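Local coordinates for protein hydroquinone dioxygenase small subunit (Pseudomonas sp., PDB 4ZXA) that forms the small, cupin-type subunit of the two-subunit hydroquinone 1,2-dioxygenase PnpCD and thus probably takes part in ring-cleaving oxidation of hydroquinone, at residues P73-H79 with G104-A110; F94-D98 with P114-P118; E51-L57 with L157-W162. One frame throughout, in Å; residues are numbered along the deposited sequence.

Contact 1 of 3, residues P73-H79 with G104-A110; sequences PWFTAAH and GEGTHLA
A short antiparallel pairing at the edge of a cupin-type beta fold joins residues 73-79 to 104-110, with Thr-76 and Ala-110 at its heart. Thr-76 and His-108 form the hydrogen-bonded pair (CA-CA 5.2 Å): Thr-76 N donates to His-108 O at 2.7 Å, and His-108 N to Thr-76 O at a short 2.5 Å. Phe-75 and Leu-109 form the neighbouring non-hydrogen-bonded pair, CA to CA 4.9 Å. One step on, Ala-110 N bonds to Trp-74 O at 2.9 Å, almost straight. Thr-76 is fully extended (phi/psi -157/160), a conformation that beta-branched residues readily adopt. Its chi1 is t, Thr-76 CB meets Ala-110 CB at 3.9 Å, and its OG1 bonds to Ser-136 O on the other side of the strand. Ala-110 CB also lies 3.9 Å from Trp-74 CB, so a small methyl group packs against both side chains.

Beyond Thr-76 direct backbone bonding gives way to a water bridge: water 1 accepts from Ala-78 N (2.6 Å) and donates to Gly-106 O (2.8 Å). Gly-104 and Gly-106 have positive phi (104° and 101°), where a side chain would jam against the preceding carbonyl. This glycine-containing loop brings a backbone amide to His-79, whose CA-to-CB bond points toward 104-110 and whose chi1 is p, so that its ring edge meets this loop: Gly-106 N donates to His-79 NE2 at 3.0 Å.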
ATOM      1  N   PRO A  73      33.627  40.194   2.506  1.00 31.22           N
ATOM      2  CA  PRO A  73      34.916  40.230   3.207  1.00 33.38           C
ATOM      3  C   PRO A  73      35.692  38.951   2.926  1.00 34.15           C
ATOM      4  O   PRO A  73      35.064  37.937   2.593  1.00 30.34           O
ATOM      5  CB  PRO A  73      34.513  40.251   4.688  1.00 31.07           C
ATOM      6  CG  PRO A  73      33.133  40.794   4.708  1.00 37.28           C
ATOM      7  CD  PRO A  73      32.484  40.354   3.419  1.00 32.46           C
ATOM      8  N   TRP A  74      37.017  38.992   3.046  1.00 26.82           N
ATOM      9  CA  TRP A  74      37.796  37.757   3.052  1.00 35.39           C
ATOM     10  C   TRP A  74      37.440  36.893   4.279  1.00 34.87           C
ATOM     11  O   TRP A  74      37.455  37.368   5.428  1.00 31.14           O
ATOM     12  CB  TRP A  74      39.300  38.029   3.051  1.00 30.06           C
ATOM     13  CG  TRP A  74      39.889  38.506   1.763  1.00 37.26           C
ATOM     14  CD1 TRP A  74      40.269  39.789   1.458  1.00 36.63           C
ATOM     15  CD2 TRP A  74      40.214  37.708   0.610  1.00 38.69           C
ATOM     16  NE1 TRP A  74      40.799  39.835   0.190  1.00 34.03           N
ATOM     17  CE2 TRP A  74      40.782  38.576  -0.352  1.00 37.68           C
ATOM     18  CE3 TRP A  74      40.073  36.352   0.293  1.00 33.32           C
ATOM     19  CZ2 TRP A  74      41.209  38.129  -1.604  1.00 37.11           C
ATOM     20  CZ3 TRP A  74      40.501  35.910  -0.952  1.00 36.69           C
ATOM     21  CH2 TRP A  74      41.061  36.796  -1.885  1.00 41.48           C
ATOM     22  N   PHE A  75      37.126  35.625   4.019  1.00 34.32           N
ATOM     23  CA  PHE A  75      36.740  34.670   5.056  1.00 31.16           C
ATOM     24  C   PHE A  75      37.814  33.592   5.201  1.00 33.73           C
ATOM     25  O   PHE A  75      38.543  33.287   4.249  1.00 34.55           O
ATOM     26  CB  PHE A  75      35.430  33.978   4.684  1.00 26.65           C
ATOM     27  CG  PHE A  75      34.242  34.884   4.651  1.00 25.15           C
ATOM     28  CD1 PHE A  75      33.836  35.558   5.790  1.00 30.33           C
ATOM     29  CD2 PHE A  75      33.504  35.028   3.489  1.00 22.04           C
ATOM     30  CE1 PHE A  75      32.712  36.378   5.767  1.00 30.19           C
ATOM     31  CE2 PHE A  75      32.379  35.840   3.453  1.00 22.76           C
ATOM     32  CZ  PHE A  75      31.980  36.519   4.590  1.00 26.57           C
ATOM     33  N   THR A  76      37.901  32.997   6.381  1.00 28.23           N
ATOM     34  CA  THR A  76      38.791  31.866   6.552  1.00 29.45           C
ATOM     35  C   THR A  76      38.358  30.979   7.725  1.00 28.67           C
ATOM     36  O   THR A  76      37.624  31.415   8.622  1.00 26.83           O
ATOM     37  CB  THR A  76      40.236  32.340   6.780  1.00 28.85           C
ATOM     38  OG1 THR A  76      41.157  31.284   6.452  1.00 24.60           O
ATOM     39  CG2 THR A  76      40.421  32.787   8.240  1.00 22.33           C
ATOM     40  N   ALA A  77      38.825  29.736   7.720  1.00 24.23           N
ATOM     41  CA  ALA A  77      38.556  28.833   8.829  1.00 28.59           C
ATOM     42  C   ALA A  77      39.677  27.825   8.965  1.00 30.69           C
ATOM     43  O   ALA A  77      40.491  27.669   8.056  1.00 28.05           O
ATOM     44  CB  ALA A  77      37.216  28.117   8.642  1.00 28.72           C
ATOM     45  N   ALA A  78      39.703  27.138  10.103  1.00 33.45           N
ATOM     46  CA  ALA A  78      40.743  26.162  10.382  1.00 32.57           C
ATOM     47  C   ALA A  78      40.360  24.785   9.854  1.00 28.35           C
ATOM     48  O   ALA A  78      41.163  23.859   9.883  1.00 30.62           O
ATOM     49  CB  ALA A  78      41.032  26.103  11.882  1.00 30.19           C
ATOM     50  N   HIS A  79      39.128  24.653   9.373  1.00 33.54           N
ATOM     51  CA  HIS A  79      38.653  23.376   8.823  1.00 33.35           C
ATOM     52  C   HIS A  79      37.974  23.601   7.480  1.00 26.74           C
ATOM     53  O   HIS A  79      37.658  24.729   7.127  1.00 32.54           O
ATOM     54  CB  HIS A  79      37.662  22.750   9.784  1.00 25.10           C
ATOM     55  CG  HIS A  79      36.546  23.667  10.143  1.00 26.63           C
ATOM     56  ND1 HIS A  79      35.529  23.980   9.264  1.00 27.41           N
ATOM     57  CD2 HIS A  79      36.299  24.374  11.272  1.00 28.86           C
ATOM     58  CE1 HIS A  79      34.696  24.822   9.846  1.00 30.15           C
ATOM     59  NE2 HIS A  79      35.143  25.083  11.063  1.00 27.77           N
ATOM     60  N   GLY A 104      40.657  25.857  16.115  1.00 37.59           N
ATOM     61  CA  GLY A 104      39.393  26.567  16.248  1.00 33.77           C
ATOM     62  C   GLY A 104      38.365  26.194  15.201  1.00 29.08           C
ATOM     63  O   GLY A 104      38.641  25.460  14.258  1.00 27.48           O
ATOM     64  N   GLU A 105      37.159  26.712  15.358  1.00 34.30           N
ATOM     65  CA  GLU A 105      36.086  26.329  14.453  1.00 33.99           C
ATOM     66  C   GLU A 105      35.208  27.508  14.090  1.00 31.74           C
ATOM     67  O   GLU A 105      35.051  28.452  14.875  1.00 32.66           O
ATOM     68  CB  GLU A 105      35.238  25.222  15.083  1.00 31.46           C
ATOM     69  CG  GLU A 105      36.023  23.965  15.416  1.00 33.63           C
ATOM     70  CD  GLU A 105      35.131  22.805  15.831  1.00 31.39           C
ATOM     71  OE1 GLU A 105      34.120  23.052  16.524  1.00 27.87           O
ATOM     72  OE2 GLU A 105      35.441  21.656  15.444  1.00 28.17           O
ATOM     73  N   GLY A 106      34.627  27.441  12.899  1.00 26.98           N
ATOM     74  CA  GLY A 106      33.755  28.500  12.429  1.00 30.41           C
ATOM     75  C   GLY A 106      34.489  29.400  11.456  1.00 27.69           C
ATOM     76  O   GLY A 106      35.707  29.519  11.497  1.00 27.42           O
ATOM     77  N   THR A 107      33.755  30.028  10.556  1.00 31.09           N
ATOM     78  CA  THR A 107      34.408  30.936   9.640  1.00 34.40           C
ATOM     79  C   THR A 107      34.798  32.214  10.386  1.00 31.73           C
ATOM     80  O   THR A 107      34.057  32.700  11.239  1.00 30.84           O
ATOM     81  CB  THR A 107      33.566  31.209   8.375  1.00 32.46           C
ATOM     82  OG1 THR A 107      33.587  32.608   8.087  1.00 36.47           O
ATOM     83  CG2 THR A 107      32.146  30.730   8.550  1.00 24.10           C
ATOM     84  N   HIS A 108      35.992  32.713  10.087  1.00 29.80           N
ATOM     85  CA  HIS A 108      36.500  33.936  10.689  1.00 36.56           C
ATOM     86  C   HIS A 108      36.875  34.950   9.603  1.00 32.75           C
ATOM     87  O   HIS A 108      37.183  34.577   8.462  1.00 29.46           O
ATOM     88  CB  HIS A 108      37.729  33.629  11.564  1.00 33.06           C
ATOM     89  CG  HIS A 108      37.416  32.803  12.777  1.00 43.63           C
ATOM     90  ND1 HIS A 108      37.103  33.363  13.997  1.00 40.74           N
ATOM     91  CD2 HIS A 108      37.352  31.461  12.949  1.00 38.37           C
ATOM     92  CE1 HIS A 108      36.856  32.399  14.872  1.00 39.57           C
ATOM     93  NE2 HIS A 108      36.994  31.239  14.259  1.00 38.74           N
ATOM     94  N   LEU A 109      36.856  36.230   9.969  1.00 36.43           N
ATOM     95  CA  LEU A 109      37.358  37.294   9.100  1.00 31.72           C
ATOM     96  C   LEU A 109      38.864  37.155   8.897  1.00 30.82           C
ATOM     97  O   LEU A 109      39.612  37.132   9.861  1.00 33.66           O
ATOM     98  CB  LEU A 109      37.043  38.646   9.712  1.00 25.37           C
ATOM     99  CG  LEU A 109      35.566  39.030   9.687  1.00 32.97           C
ATOM    100  CD1 LEU A 109      35.395  40.355  10.408  1.00 40.70           C
ATOM    101  CD2 LEU A 109      35.026  39.121   8.258  1.00 26.60           C
ATOM    102  N   ALA A 110      39.307  37.048   7.647  1.00 29.10           N
ATOM    103  CA  ALA A 110      40.730  36.850   7.367  1.00 31.46           C
ATOM    104  C   ALA A 110      41.530  38.160   7.360  1.00 42.44           C
ATOM    105  O   ALA A 110      42.768  38.133   7.384  1.00 40.29           O
ATOM    106  CB  ALA A 110      40.922  36.112   6.052  1.00 29.32           C
TER
HETATM  107  O   HOH W   1      38.027  28.029  11.931  1.00 26.62           O

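Contact 2 of 3, residues F94-D98 with P114-P118; sequences FLKLD and PVGKP
Two strand ends of an antiparallel cupin-type sheet, 94-97 and 116-118, run side by side with N-to-C directions 150° apart and axes 4.5 Å apart at closest. Leu-95 pairs with Pro-118 (CA-CA 4.5 Å) and Leu-97 with Gly-116 (CA-CA 4.2 Å) as non-hydrogen-bonded pairs, flanking the hydrogen-bonded pair Lys-96 and Lys-117 (CA-CA 5.2 Å).

The main bump is Leu-95. With chi1 m and chi2 t, its branched end fills the hollow bounded by Pro-114 and Pro-118: Leu-95 CD1 reaches Pro-114 CB at 3.7 Å, while Leu-95 CD2 lies 4.1 Å from Pro-118 CB and 3.3 Å from Gly-116 O. Leu-97 CD2 approaches the same Pro-114 CB at 3.8 Å, so the proline ring is met by both leucines. Gly-116, nearly flat at phi/psi 174/168, supplies a hollow where a CB would collide with Lys-96 O and Leu-97 CA; Gly-116 CA sits 3.3 Å from Lys-96 O and from Asp-98 OD1.

Lys-96 N donates to Lys-117 O at 2.8 Å and Asp-98 N to Val-115 O at 2.9 Å, whereas Lys-117 N to Lys-96 O is weak at 3.2 Å. The two lysines share the other face, where both pack on Phe-210 of the large subunit. The chemistry thus splits the pairing: proline and leucine carbon on one face, and long cationic chains on the face that meets the partner subunit.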
ATOM      1  N   PHE A  94      40.364  32.691  -4.174  1.00 36.96           N
ATOM      2  CA  PHE A  94      41.077  31.888  -3.181  1.00 35.99           C
ATOM      3  C   PHE A  94      42.524  32.320  -2.968  1.00 36.43           C
ATOM      4  O   PHE A  94      43.313  32.369  -3.913  1.00 42.09           O
ATOM      5  CB  PHE A  94      41.069  30.406  -3.586  1.00 40.76           C
ATOM      6  CG  PHE A  94      39.710  29.765  -3.550  1.00 33.32           C
ATOM      7  CD1 PHE A  94      39.236  29.177  -2.385  1.00 31.91           C
ATOM      8  CD2 PHE A  94      38.914  29.742  -4.681  1.00 31.92           C
ATOM      9  CE1 PHE A  94      37.979  28.576  -2.350  1.00 29.98           C
ATOM     10  CE2 PHE A  94      37.656  29.150  -4.658  1.00 36.73           C
ATOM     11  CZ  PHE A  94      37.186  28.566  -3.493  1.00 35.18           C
ATOM     12  N   LEU A  95      42.873  32.600  -1.716  1.00 37.07           N
ATOM     13  CA  LEU A  95      44.259  32.822  -1.312  1.00 37.37           C
ATOM     14  C   LEU A  95      44.761  31.702  -0.405  1.00 42.80           C
ATOM     15  O   LEU A  95      44.091  31.353   0.574  1.00 40.31           O
ATOM     16  CB  LEU A  95      44.357  34.116  -0.520  1.00 44.05           C
ATOM     17  CG  LEU A  95      44.413  35.406  -1.310  1.00 40.32           C
ATOM     18  CD1 LEU A  95      44.364  36.559  -0.332  1.00 43.94           C
ATOM     19  CD2 LEU A  95      45.689  35.403  -2.125  1.00 40.65           C
ATOM     20  N   LYS A  96      45.936  31.153  -0.711  1.00 40.51           N
ATOM     21  CA  LYS A  96      46.596  30.228   0.206  1.00 39.88           C
ATOM     22  C   LYS A  96      47.402  30.989   1.248  1.00 35.94           C
ATOM     23  O   LYS A  96      48.520  31.420   0.977  1.00 40.86           O
ATOM     24  CB  LYS A  96      47.520  29.253  -0.525  1.00 42.15           C
ATOM     25  CG  LYS A  96      48.105  28.185   0.408  1.00 33.05           C
ATOM     26  CD  LYS A  96      49.098  27.289  -0.309  1.00 33.57           C
ATOM     27  CE  LYS A  96      48.758  25.819  -0.112  1.00 53.21           C
ATOM     28  NZ  LYS A  96      49.708  24.934  -0.843  1.00 57.13           N
ATOM     29  N   LEU A  97      46.829  31.142   2.437  1.00 36.60           N
ATOM     30  CA  LEU A  97      47.466  31.901   3.510  1.00 40.51           C
ATOM     31  C   LEU A  97      48.869  31.395   3.873  1.00 44.64           C
ATOM     32  O   LEU A  97      49.100  30.187   3.930  1.00 39.46           O
ATOM     33  CB  LEU A  97      46.581  31.906   4.751  1.00 35.95           C
ATOM     34  CG  LEU A  97      45.257  32.650   4.632  1.00 34.21           C
ATOM     35  CD1 LEU A  97      44.446  32.459   5.890  1.00 34.05           C
ATOM     36  CD2 LEU A  97      45.530  34.123   4.412  1.00 38.86           C
ATOM     37  N   ASP A  98      49.796  32.328   4.102  1.00 44.42           N
ATOM     38  CA  ASP A  98      51.136  31.997   4.593  1.00 45.46           C
ATOM     39  C   ASP A  98      51.051  31.408   5.999  1.00 45.74           C
ATOM     40  O   ASP A  98      51.796  30.483   6.349  1.00 45.43           O
ATOM     41  CB  ASP A  98      52.032  33.244   4.619  1.00 47.09           C
ATOM     42  CG  ASP A  98      52.598  33.600   3.246  1.00 57.10           C
ATOM     43  OD1 ASP A  98      52.013  33.181   2.220  1.00 61.11           O
ATOM     44  OD2 ASP A  98      53.630  34.310   3.197  1.00 63.67           O
ATOM     45  N   PRO A 114      44.730  39.850   3.429  1.00 42.50           N
ATOM     46  CA  PRO A 114      45.323  38.568   3.806  1.00 39.47           C
ATOM     47  C   PRO A 114      46.668  38.384   3.137  1.00 38.75           C
ATOM     48  O   PRO A 114      46.834  38.740   1.973  1.00 40.67           O
ATOM     49  CB  PRO A 114      44.330  37.554   3.242  1.00 39.85           C
ATOM     50  CG  PRO A 114      43.027  38.270   3.243  1.00 43.24           C
ATOM     51  CD  PRO A 114      43.342  39.709   2.953  1.00 39.85           C
ATOM     52  N   VAL A 115      47.611  37.809   3.868  1.00 36.32           N
ATOM     53  CA  VAL A 115      48.935  37.536   3.337  1.00 43.15           C
ATOM     54  C   VAL A 115      49.065  36.091   2.843  1.00 42.76           C
ATOM     55  O   VAL A 115      49.085  35.145   3.638  1.00 43.37           O
ATOM     56  CB  VAL A 115      50.010  37.805   4.408  1.00 51.27           C
ATOM     57  CG1 VAL A 115      51.409  37.589   3.830  1.00 40.89           C
ATOM     58  CG2 VAL A 115      49.838  39.215   5.004  1.00 39.69           C
ATOM     59  N   GLY A 116      49.162  35.924   1.530  1.00 38.21           N
ATOM     60  CA  GLY A 116      49.352  34.605   0.952  1.00 43.53           C
ATOM     61  C   GLY A 116      49.291  34.606  -0.566  1.00 46.17           C
ATOM     62  O   GLY A 116      48.880  35.597  -1.173  1.00 51.83           O
ATOM     63  N   LYS A 117      49.698  33.496  -1.181  1.00 48.53           N
ATOM     64  CA  LYS A 117      49.685  33.377  -2.635  1.00 45.49           C
ATOM     65  C   LYS A 117      48.252  33.254  -3.150  1.00 47.56           C
ATOM     66  O   LYS A 117      47.407  32.654  -2.485  1.00 42.65           O
ATOM     67  CB  LYS A 117      50.492  32.160  -3.084  1.00 46.40           C
ATOM     68  CG  LYS A 117      51.803  31.956  -2.351  1.00 52.86           C
ATOM     69  CD  LYS A 117      51.826  30.594  -1.647  1.00 67.23           C
ATOM     70  CE  LYS A 117      53.199  30.288  -1.051  1.00 70.47           C
ATOM     71  NZ  LYS A 117      54.280  30.335  -2.086  1.00 58.90           N
ATOM     72  N   PRO A 118      47.972  33.834  -4.336  1.00 48.91           N
ATOM     73  CA  PRO A 118      46.663  33.675  -4.979  1.00 41.47           C
ATOM     74  C   PRO A 118      46.580  32.297  -5.632  1.00 42.94           C
ATOM     75  O   PRO A 118      47.527  31.900  -6.305  1.00 42.83           O
ATOM     76  CB  PRO A 118      46.651  34.779  -6.054  1.00 40.42           C
ATOM     77  CG  PRO A 118      47.864  35.627  -5.794  1.00 43.78           C
ATOM     78  CD  PRO A 118      48.846  34.735  -5.102  1.00 43.41           C
TER

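Contact 3 of 3, residues E51-L57 with L157-W162; sequences EKVVVGL and LSVEKW
Unusually for a sheet otherwise antiparallel, residues 51-57 and 157-162 pair in parallel, and only briefly: their end-to-end directions already differ by 62°. Val-53 sits beside Val-159 (CA-CA 4.9 Å), and Val-159 bonds on both sides, its N donating to Lys-52 O at 2.8 Å and its O accepting from Val-54 N at 2.9 Å. Water 2 extends the junction, accepting from Lys-52 N (3.1 Å) and donating to Leu-157 O (2.8 Å). Water 3 fills the widening gap between Val-54 O (2.8 Å) and Lys-161 N (2.7 Å).

Beyond Val-54 an indole replaces backbone pairing. Lys-161 is the N-cap of helix 162-165, and Trp-162, with chi1 m and chi2 98°, brings its ring back to the strand. There Trp-162 CZ2 touches Val-54 CG1 at 3.6 Å and Leu-57 CB at 3.8 Å, Val-54 O lies over one ring face, and Trp-162 CZ3 is 3.6 Å from Val-55 O. Tryptophan suits the place because its broad ring lies against residues 54-57 while Trp-162 NE1 donates to Glu-160 OE2 at 3.0 Å; Glu-160 also forms a salt bridge with Lys-154. At the other end, Lys-52 CD packs on Leu-157 CB at 3.7 Å and its ammonium makes a cation-pi contact with Phe-75.

The contact is the parallel edge pairing by which the C-terminal part of the chain extends this mixed sheet of the cupin-type fold.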
ATOM      1  N   GLU A  51      25.557  38.465   5.275  1.00 26.64           N
ATOM      2  CA  GLU A  51      25.219  38.136   6.644  1.00 26.09           C
ATOM      3  C   GLU A  51      25.018  36.610   6.686  1.00 29.49           C
ATOM      4  O   GLU A  51      24.154  36.070   5.990  1.00 28.25           O
ATOM      5  CB  GLU A  51      23.925  38.847   7.030  1.00 21.74           C
ATOM      6  CG  GLU A  51      23.678  38.970   8.509  1.00 23.06           C
ATOM      7  CD  GLU A  51      22.275  39.474   8.793  1.00 35.36           C
ATOM      8  OE1 GLU A  51      21.631  40.001   7.854  1.00 37.81           O
ATOM      9  OE2 GLU A  51      21.805  39.333   9.946  1.00 34.51           O
ATOM     10  N   LYS A  52      25.822  35.918   7.482  1.00 24.83           N
ATOM     11  CA  LYS A  52      25.744  34.461   7.573  1.00 28.32           C
ATOM     12  C   LYS A  52      24.576  34.000   8.466  1.00 23.55           C
ATOM     13  O   LYS A  52      24.732  33.824   9.665  1.00 27.60           O
ATOM     14  CB  LYS A  52      27.095  33.907   8.043  1.00 23.56           C
ATOM     15  CG  LYS A  52      28.283  34.357   7.149  1.00 25.52           C
ATOM     16  CD  LYS A  52      29.655  33.968   7.756  1.00 29.38           C
ATOM     17  CE  LYS A  52      30.221  32.689   7.143  1.00 31.02           C
ATOM     18  NZ  LYS A  52      30.742  32.913   5.721  1.00 36.90           N
ATOM     19  N   VAL A  53      23.395  33.818   7.883  1.00 24.51           N
ATOM     20  CA  VAL A  53      22.212  33.564   8.698  1.00 26.10           C
ATOM     21  C   VAL A  53      22.062  32.074   8.896  1.00 30.66           C
ATOM     22  O   VAL A  53      21.912  31.320   7.923  1.00 27.79           O
ATOM     23  CB  VAL A  53      20.887  34.126   8.075  1.00 30.40           C
ATOM     24  CG1 VAL A  53      19.690  33.758   8.956  1.00 24.23           C
ATOM     25  CG2 VAL A  53      20.959  35.652   7.874  1.00 22.82           C
ATOM     26  N   VAL A  54      22.126  31.649  10.152  1.00 27.02           N
ATOM     27  CA  VAL A  54      21.925  30.252  10.480  1.00 26.10           C
ATOM     28  C   VAL A  54      20.474  29.855  10.205  1.00 26.43           C
ATOM     29  O   VAL A  54      19.545  30.454  10.756  1.00 21.98           O
ATOM     30  CB  VAL A  54      22.254  29.972  11.950  1.00 26.52           C
ATOM     31  CG1 VAL A  54      22.061  28.487  12.270  1.00 21.51           C
ATOM     32  CG2 VAL A  54      23.679  30.452  12.280  1.00 23.79           C
ATOM     33  N   VAL A  55      20.300  28.839   9.358  1.00 24.14           N
ATOM     34  CA  VAL A  55      18.982  28.280   9.052  1.00 26.45           C
ATOM     35  C   VAL A  55      18.893  26.826   9.501  1.00 28.96           C
ATOM     36  O   VAL A  55      17.808  26.258   9.577  1.00 30.05           O
ATOM     37  CB  VAL A  55      18.626  28.415   7.546  1.00 24.86           C
ATOM     38  CG1 VAL A  55      18.460  29.894   7.187  1.00 28.01           C
ATOM     39  CG2 VAL A  55      19.703  27.801   6.675  1.00 22.77           C
ATOM     40  N   GLY A  56      20.038  26.236   9.829  1.00 27.51           N
ATOM     41  CA  GLY A  56      20.060  24.915  10.425  1.00 20.75           C
ATOM     42  C   GLY A  56      21.144  24.846  11.480  1.00 26.54           C
ATOM     43  O   GLY A  56      22.265  25.316  11.253  1.00 26.13           O
ATOM     44  N   LEU A  57      20.822  24.257  12.633  1.00 23.59           N
ATOM     45  CA  LEU A  57      21.792  24.112  13.714  1.00 24.66           C
ATOM     46  C   LEU A  57      21.720  22.735  14.389  1.00 23.91           C
ATOM     47  O   LEU A  57      20.685  22.365  14.953  1.00 20.04           O
ATOM     48  CB  LEU A  57      21.590  25.217  14.751  1.00 20.68           C
ATOM     49  CG  LEU A  57      22.470  25.124  15.995  1.00 21.46           C
ATOM     50  CD1 LEU A  57      23.944  25.134  15.625  1.00 22.08           C
ATOM     51  CD2 LEU A  57      22.138  26.271  16.939  1.00 26.36           C
ATOM     52  N   LEU A 157      30.833  34.997  13.273  1.00 27.40           N
ATOM     53  CA  LEU A 157      30.044  35.640  12.218  1.00 26.25           C
ATOM     54  C   LEU A 157      28.623  35.083  12.041  1.00 32.97           C
ATOM     55  O   LEU A 157      27.820  35.647  11.291  1.00 31.74           O
ATOM     56  CB  LEU A 157      30.774  35.529  10.877  1.00 25.96           C
ATOM     57  CG  LEU A 157      31.940  36.471  10.560  1.00 35.42           C
ATOM     58  CD1 LEU A 157      32.522  37.144  11.813  1.00 30.17           C
ATOM     59  CD2 LEU A 157      33.029  35.755   9.753  1.00 24.95           C
ATOM     60  N   SER A 158      28.304  33.980  12.710  1.00 25.05           N
ATOM     61  CA  SER A 158      27.020  33.337  12.477  1.00 25.24           C
ATOM     62  C   SER A 158      25.908  34.106  13.161  1.00 28.44           C
ATOM     63  O   SER A 158      25.992  34.430  14.342  1.00 30.94           O
ATOM     64  CB  SER A 158      27.041  31.892  12.952  1.00 26.67           C
ATOM     65  OG  SER A 158      28.105  31.178  12.349  1.00 27.28           O
ATOM     66  N   VAL A 159      24.857  34.413  12.422  1.00 25.33           N
ATOM     67  CA  VAL A 159      23.763  35.149  13.019  1.00 25.21           C
ATOM     68  C   VAL A 159      22.569  34.230  13.224  1.00 28.51           C
ATOM     69  O   VAL A 159      22.123  33.557  12.292  1.00 27.06           O
ATOM     70  CB  VAL A 159      23.369  36.372  12.162  1.00 29.33           C
ATOM     71  CG1 VAL A 159      22.384  37.268  12.924  1.00 25.00           C
ATOM     72  CG2 VAL A 159      24.617  37.149  11.768  1.00 24.22           C
ATOM     73  N   GLU A 160      22.063  34.198  14.449  1.00 23.61           N
ATOM     74  CA  GLU A 160      20.837  33.481  14.726  1.00 26.98           C
ATOM     75  C   GLU A 160      19.687  34.464  14.887  1.00 33.54           C
ATOM     76  O   GLU A 160      19.790  35.452  15.622  1.00 33.87           O
ATOM     77  CB  GLU A 160      20.976  32.632  15.987  1.00 28.03           C
ATOM     78  CG  GLU A 160      21.897  31.431  15.832  1.00 30.46           C
ATOM     79  CD  GLU A 160      22.054  30.667  17.139  1.00 34.90           C
ATOM     80  OE1 GLU A 160      22.877  31.087  17.975  1.00 40.40           O
ATOM     81  OE2 GLU A 160      21.338  29.667  17.345  1.00 28.97           O
ATOM     82  N   LYS A 161      18.591  34.198  14.188  1.00 34.31           N
ATOM     83  CA  LYS A 161      17.397  35.011  14.338  1.00 28.51           C
ATOM     84  C   LYS A 161      16.177  34.169  14.033  1.00 29.50           C
ATOM     85  O   LYS A 161      15.358  34.517  13.172  1.00 29.79           O
ATOM     86  CB  LYS A 161      17.454  36.260  13.447  1.00 40.34           C
ATOM     87  CG  LYS A 161      17.956  36.051  12.008  1.00 40.27           C
ATOM     88  CD  LYS A 161      17.247  37.020  11.065  1.00 39.62           C
ATOM     89  CE  LYS A 161      18.179  37.615  10.008  1.00 41.62           C
ATOM     90  NZ  LYS A 161      17.390  38.319   8.915  1.00 38.69           N
ATOM     91  N   TRP A 162      16.073  33.055  14.754  1.00 27.41           N
ATOM     92  CA  TRP A 162      15.029  32.070  14.509  1.00 28.85           C
ATOM     93  C   TRP A 162      13.630  32.687  14.504  1.00 28.38           C
ATOM     94  O   TRP A 162      12.843  32.452  13.592  1.00 31.14           O
ATOM     95  CB  TRP A 162      15.133  30.904  15.516  1.00 31.59           C
ATOM     96  CG  TRP A 162      16.502  30.275  15.522  1.00 27.46           C
ATOM     97  CD1 TRP A 162      17.512  30.533  16.393  1.00 24.64           C
ATOM     98  CD2 TRP A 162      17.011  29.300  14.594  1.00 28.76           C
ATOM     99  NE1 TRP A 162      18.623  29.792  16.068  1.00 25.91           N
ATOM    100  CE2 TRP A 162      18.344  29.026  14.968  1.00 24.11           C
ATOM    101  CE3 TRP A 162      16.469  28.639  13.477  1.00 22.88           C
ATOM    102  CZ2 TRP A 162      19.146  28.113  14.277  1.00 21.39           C
ATOM    103  CZ3 TRP A 162      17.265  27.738  12.789  1.00 23.98           C
ATOM    104  CH2 TRP A 162      18.595  27.484  13.193  1.00 24.13           C
TER
HETATM  105  O   HOH W   2      27.680  37.629   9.260  1.00 33.04           O
HETATM  106  O   HOH W   3      18.449  31.791  12.985  1.00 29.29           O

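In the fold
Contact 2 is a surface pairing, its centre about 22 Å from the centre of the chain, against about 14 and 10 Å for the centres of contacts 1 and 3, which are partly buried. Contacts 1 and 2 reach the same antiparallel sheet, joining its two outermost strands, 108-109 and 116-125, to 71-76 and 89-97; Trp-74 CD1 meets Pro-114 CD at 3.4 Å. Contact 3 belongs to the other sheet and pairs in parallel, yet it touches contact 1, with Lys-52 CE 3.1 Å from Thr-107 CG2. Bridging waters occur in the two deeper contacts, while contact 2 is held by backbone hydrogen bonds and leucine-proline packing, with two exposed lysines on its other face.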